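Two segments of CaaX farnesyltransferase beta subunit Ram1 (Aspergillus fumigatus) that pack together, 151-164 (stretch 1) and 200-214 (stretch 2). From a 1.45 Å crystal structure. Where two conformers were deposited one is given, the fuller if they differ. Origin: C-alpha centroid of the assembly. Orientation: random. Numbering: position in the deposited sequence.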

# COMPACT_ATOMS: atom_id res chain seq x y z
N ARG B 151 -0.71 -15.86 -9.99
CA ARG B 151 -1.11 -15.96 -11.39
C ARG B 151 -2.27 -15.01 -11.73
O ARG B 151 -2.25 -14.35 -12.75
CB ARG B 151 -1.34 -17.39 -11.82
CG ARG B 151 0.01 -18.09 -12.04
CD ARG B 151 -0.16 -19.51 -12.59
NE ARG B 151 -0.94 -19.46 -13.84
CZ ARG B 151 -2.06 -20.11 -14.07
NH1 ARG B 151 -2.56 -20.96 -13.17
NH2 ARG B 151 -2.65 -19.95 -15.26
N PRO B 152 -3.29 -14.89 -10.85
CA PRO B 152 -4.35 -13.91 -11.22
C PRO B 152 -3.84 -12.50 -11.29
O PRO B 152 -4.30 -11.74 -12.19
CB PRO B 152 -5.40 -14.09 -10.13
CG PRO B 152 -5.20 -15.59 -9.72
CD PRO B 152 -3.68 -15.77 -9.73
N TRP B 153 -2.92 -12.14 -10.38
CA TRP B 153 -2.28 -10.83 -10.50
C TRP B 153 -1.59 -10.64 -11.84
O TRP B 153 -1.65 -9.55 -12.43
CB TRP B 153 -1.25 -10.59 -9.42
CG TRP B 153 -1.78 -10.17 -8.10
CD1 TRP B 153 -1.52 -10.78 -6.90
CD2 TRP B 153 -2.51 -8.98 -7.79
NE1 TRP B 153 -2.09 -10.06 -5.88
CE2 TRP B 153 -2.71 -8.95 -6.39
CE3 TRP B 153 -2.99 -7.91 -8.56
CZ2 TRP B 153 -3.37 -7.91 -5.74
CZ3 TRP B 153 -3.68 -6.87 -7.89
CH2 TRP B 153 -3.84 -6.89 -6.51
N MET B 154 -0.86 -11.65 -12.32
CA MET B 154 -0.12 -11.48 -13.60
C MET B 154 -1.09 -11.24 -14.77
O MET B 154 -0.76 -10.51 -15.73
CB MET B 154 0.78 -12.69 -13.88
CG MET B 154 1.71 -12.94 -12.68
SD MET B 154 2.48 -14.54 -12.68
CE MET B 154 3.33 -14.16 -14.10
N VAL B 155 -2.27 -11.84 -14.68
CA VAL B 155 -3.31 -11.56 -15.70
C VAL B 155 -3.79 -10.11 -15.58
O VAL B 155 -3.81 -9.37 -16.57
CB VAL B 155 -4.51 -12.53 -15.57
CG1 VAL B 155 -5.60 -12.11 -16.57
CG2 VAL B 155 -4.03 -13.98 -15.84
N TYR B 156 -4.12 -9.69 -14.36
CA TYR B 156 -4.58 -8.33 -14.14
C TYR B 156 -3.54 -7.29 -14.56
O TYR B 156 -3.90 -6.33 -15.24
CB TYR B 156 -4.97 -8.14 -12.66
CG TYR B 156 -5.15 -6.67 -12.35
CD1 TYR B 156 -6.28 -5.91 -12.81
CD2 TYR B 156 -4.16 -6.01 -11.61
CE1 TYR B 156 -6.34 -4.50 -12.55
CE2 TYR B 156 -4.23 -4.62 -11.35
CZ TYR B 156 -5.34 -3.90 -11.81
OH TYR B 156 -5.41 -2.56 -11.55
N TRP B 157 -2.30 -7.43 -14.11
CA TRP B 157 -1.29 -6.38 -14.40
C TRP B 157 -1.11 -6.23 -15.90
O TRP B 157 -0.97 -5.10 -16.43
CB TRP B 157 0.09 -6.75 -13.80
CG TRP B 157 0.05 -6.76 -12.28
CD1 TRP B 157 -0.63 -5.89 -11.47
CD2 TRP B 157 0.78 -7.62 -11.42
NE1 TRP B 157 -0.41 -6.23 -10.14
CE2 TRP B 157 0.45 -7.28 -10.09
CE3 TRP B 157 1.67 -8.70 -11.65
CZ2 TRP B 157 0.98 -7.97 -8.99
CZ3 TRP B 157 2.21 -9.39 -10.54
CH2 TRP B 157 1.84 -9.00 -9.24
N ALA B 158 -1.08 -7.35 -16.62
CA ALA B 158 -0.89 -7.28 -18.10
C ALA B 158 -2.13 -6.68 -18.76
O ALA B 158 -2.00 -5.80 -19.63
CB ALA B 158 -0.58 -8.67 -18.64
N LEU B 159 -3.35 -7.13 -18.39
CA LEU B 159 -4.53 -6.53 -19.04
C LEU B 159 -4.64 -5.04 -18.73
O LEU B 159 -5.00 -4.25 -19.62
CB LEU B 159 -5.81 -7.24 -18.58
CG LEU B 159 -5.93 -8.68 -19.05
CD1 LEU B 159 -7.14 -9.32 -18.35
CD2 LEU B 159 -6.07 -8.72 -20.62
N ALA B 160 -4.39 -4.66 -17.49
CA ALA B 160 -4.45 -3.25 -17.12
C ALA B 160 -3.43 -2.43 -17.94
O ALA B 160 -3.80 -1.37 -18.48
CB ALA B 160 -4.15 -3.08 -15.61
N GLY B 161 -2.18 -2.89 -18.07
CA GLY B 161 -1.21 -2.16 -18.89
C GLY B 161 -1.63 -2.06 -20.35
O GLY B 161 -1.50 -1.00 -20.95
N LEU B 162 -2.14 -3.16 -20.90
CA LEU B 162 -2.64 -3.13 -22.28
C LEU B 162 -3.80 -2.15 -22.43
O LEU B 162 -3.88 -1.40 -23.43
CB LEU B 162 -3.07 -4.52 -22.71
CG LEU B 162 -1.91 -5.53 -22.79
CD1 LEU B 162 -2.48 -6.99 -22.99
CD2 LEU B 162 -0.92 -5.16 -23.89
N CYS B 163 -4.77 -2.15 -21.51
CA CYS B 163 -5.86 -1.16 -21.53
C CYS B 163 -5.34 0.26 -21.44
O CYS B 163 -5.76 1.11 -22.26
CB CYS B 163 -6.89 -1.38 -20.40
SG CYS B 163 -7.92 -2.81 -20.59
N LEU B 164 -4.43 0.54 -20.52
CA LEU B 164 -3.87 1.89 -20.42
C LEU B 164 -3.28 2.36 -21.75
O LEU B 164 -3.47 3.48 -22.16
CB LEU B 164 -2.79 1.88 -19.32
CG LEU B 164 -3.45 1.86 -17.92
CD1 LEU B 164 -2.40 1.33 -16.91
CD2 LEU B 164 -3.86 3.26 -17.50
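Stretch 2, residues 200-214: VASSYAAVLSIAMVG

The pairing of these two segments of the Ram1 beta subunit is a knobs-into-holes contact between two roughly parallel helices, held by apolar packing with no direct hydrogen bond across it. Stretch 2 is helical from Val 200 to Val 213 and ends at Gly 214, which leaves helical geometry with a positive phi of 71°, a conformation that favours glycine. It runs in the same general direction as stretch 1, helical throughout, with a crossing angle of 35° and a closest axis approach of 8.1 Å.

Where the backbones come closest, stretch 2 presents small residues, and Ala 205 illustrates the point. Its CA lies 5.3 Å from the CA of Trp 153, and its CB points toward stretch 1, 3.5 Å from Pro 152 O. One turn later Ser 209 is equally intimate, its CA 5.2 Å from Tyr 156 CA. Its hydroxyl is turned back to its own helix, where Ser 209 OG donates to Ala 205 O at 2.8 Å, so a polar side chain is accommodated in a largely apolar seam; Ser 209 OG still lies 3.3 Å from Tyr 156 CA.

The interlocking is reciprocal. Tyr 156 enters a hole formed by Ala 205, Leu 208, Ser 209 and Met 212, with its CE1 3.5 Å from Leu 208 CD1. Met 212 in turn sits among Tyr 156, Leu 159, Ala 160 and Cys 163: its CE is 3.4 Å from Tyr 156 CD1, and its SD 3.7 Å from Cys 163 SG.

Toward the N-terminal end, Trp 153 starts away from stretch 2, but its indole comes back, bringing CZ2 to 3.7 Å from Ala 201 CB and CH2 to 3.5 Å from Tyr 204 CD2. A water bridges the two tyrosines, 2.9 Å from both Tyr 156 OH and Tyr 204 OH.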

# COMPACT_ATOMS: atom_id res chain seq x y z
N VAL B 200 -8.47 -12.86 -1.01
CA VAL B 200 -9.08 -11.63 -1.52
C VAL B 200 -8.25 -10.95 -2.62
O VAL B 200 -8.84 -10.28 -3.48
CB VAL B 200 -9.32 -10.57 -0.42
CG1 VAL B 200 -10.21 -11.11 0.59
CG2 VAL B 200 -8.02 -10.03 0.20
N ALA B 201 -6.92 -11.10 -2.60
CA ALA B 201 -6.12 -10.44 -3.65
C ALA B 201 -6.29 -11.11 -5.01
O ALA B 201 -6.38 -10.45 -6.04
CB ALA B 201 -4.64 -10.37 -3.24
N SER B 202 -6.30 -12.44 -5.02
CA SER B 202 -6.54 -13.13 -6.28
C SER B 202 -7.98 -12.93 -6.74
O SER B 202 -8.25 -12.90 -7.94
CB SER B 202 -6.22 -14.64 -6.19
OG SER B 202 -6.53 -15.17 -4.92
N SER B 203 -8.93 -12.79 -5.81
CA SER B 203 -10.30 -12.52 -6.21
C SER B 203 -10.44 -11.11 -6.78
O SER B 203 -11.14 -10.93 -7.79
CB SER B 203 -11.19 -12.70 -4.96
OG SER B 203 -11.29 -14.07 -4.59
N TYR B 204 -9.76 -10.14 -6.17
CA TYR B 204 -9.74 -8.78 -6.71
C TYR B 204 -9.13 -8.78 -8.11
O TYR B 204 -9.69 -8.22 -9.06
CB TYR B 204 -8.93 -7.96 -5.71
CG TYR B 204 -8.50 -6.58 -6.16
CD1 TYR B 204 -9.25 -5.44 -5.87
CD2 TYR B 204 -7.28 -6.38 -6.82
CE1 TYR B 204 -8.82 -4.16 -6.20
CE2 TYR B 204 -6.81 -5.12 -7.11
CZ TYR B 204 -7.59 -4.01 -6.81
OH TYR B 204 -7.09 -2.77 -7.14
N ALA B 205 -7.98 -9.39 -8.27
CA ALA B 205 -7.33 -9.43 -9.60
C ALA B 205 -8.21 -10.09 -10.63
O ALA B 205 -8.30 -9.63 -11.78
CB ALA B 205 -5.99 -10.19 -9.50
N ALA B 206 -8.86 -11.19 -10.25
CA ALA B 206 -9.71 -11.85 -11.19
C ALA B 206 -10.94 -11.01 -11.57
O ALA B 206 -11.32 -10.97 -12.74
CB ALA B 206 -10.14 -13.24 -10.64
N VAL B 207 -11.61 -10.43 -10.57
CA VAL B 207 -12.76 -9.59 -10.88
C VAL B 207 -12.41 -8.41 -11.75
O VAL B 207 -13.17 -8.07 -12.68
CB VAL B 207 -13.46 -9.14 -9.57
CG1 VAL B 207 -14.55 -8.07 -9.82
CG2 VAL B 207 -14.10 -10.35 -8.89
N LEU B 208 -11.29 -7.77 -11.48
CA LEU B 208 -10.89 -6.62 -12.31
C LEU B 208 -10.54 -7.10 -13.72
O LEU B 208 -10.83 -6.39 -14.72
CB LEU B 208 -9.65 -5.94 -11.69
CG LEU B 208 -9.96 -5.14 -10.41
CD1 LEU B 208 -8.76 -4.31 -10.00
CD2 LEU B 208 -11.21 -4.29 -10.43
N SER B 209 -9.92 -8.28 -13.83
CA SER B 209 -9.64 -8.83 -15.17
C SER B 209 -10.91 -9.10 -15.94
O SER B 209 -11.01 -8.83 -17.15
CB SER B 209 -8.81 -10.12 -15.06
OG SER B 209 -7.51 -9.88 -14.48
N ILE B 210 -11.88 -9.73 -15.27
CA ILE B 210 -13.17 -10.00 -15.89
C ILE B 210 -13.85 -8.71 -16.30
O ILE B 210 -14.45 -8.65 -17.39
CB ILE B 210 -14.02 -10.85 -14.88
CG1 ILE B 210 -13.47 -12.28 -14.87
CG2 ILE B 210 -15.51 -10.80 -15.24
CD1 ILE B 210 -14.01 -13.10 -13.69
N ALA B 211 -13.76 -7.67 -15.46
CA ALA B 211 -14.35 -6.39 -15.80
C ALA B 211 -13.71 -5.82 -17.07
O ALA B 211 -14.39 -5.27 -17.94
CB ALA B 211 -14.23 -5.39 -14.63
N MET B 212 -12.40 -5.94 -17.18
CA MET B 212 -11.71 -5.34 -18.34
C MET B 212 -12.08 -6.08 -19.62
O MET B 212 -12.34 -5.44 -20.66
CB MET B 212 -10.16 -5.30 -18.16
CG MET B 212 -9.75 -4.21 -17.26
SD MET B 212 -7.95 -4.06 -17.10
CE MET B 212 -7.64 -5.41 -15.89
N VAL B 213 -12.14 -7.41 -19.61
CA VAL B 213 -12.50 -8.10 -20.86
C VAL B 213 -13.97 -7.99 -21.16
O VAL B 213 -14.38 -7.99 -22.34
CB VAL B 213 -11.98 -9.60 -20.93
CG1 VAL B 213 -10.46 -9.69 -20.75
CG2 VAL B 213 -12.69 -10.52 -19.90
N GLY B 214 -14.80 -7.92 -20.12
CA GLY B 214 -16.25 -7.76 -20.29
C GLY B 214 -16.94 -8.98 -20.84
O GLY B 214 -16.35 -10.07 -20.97
O HOH W 1 -4.74 -2.42 -8.75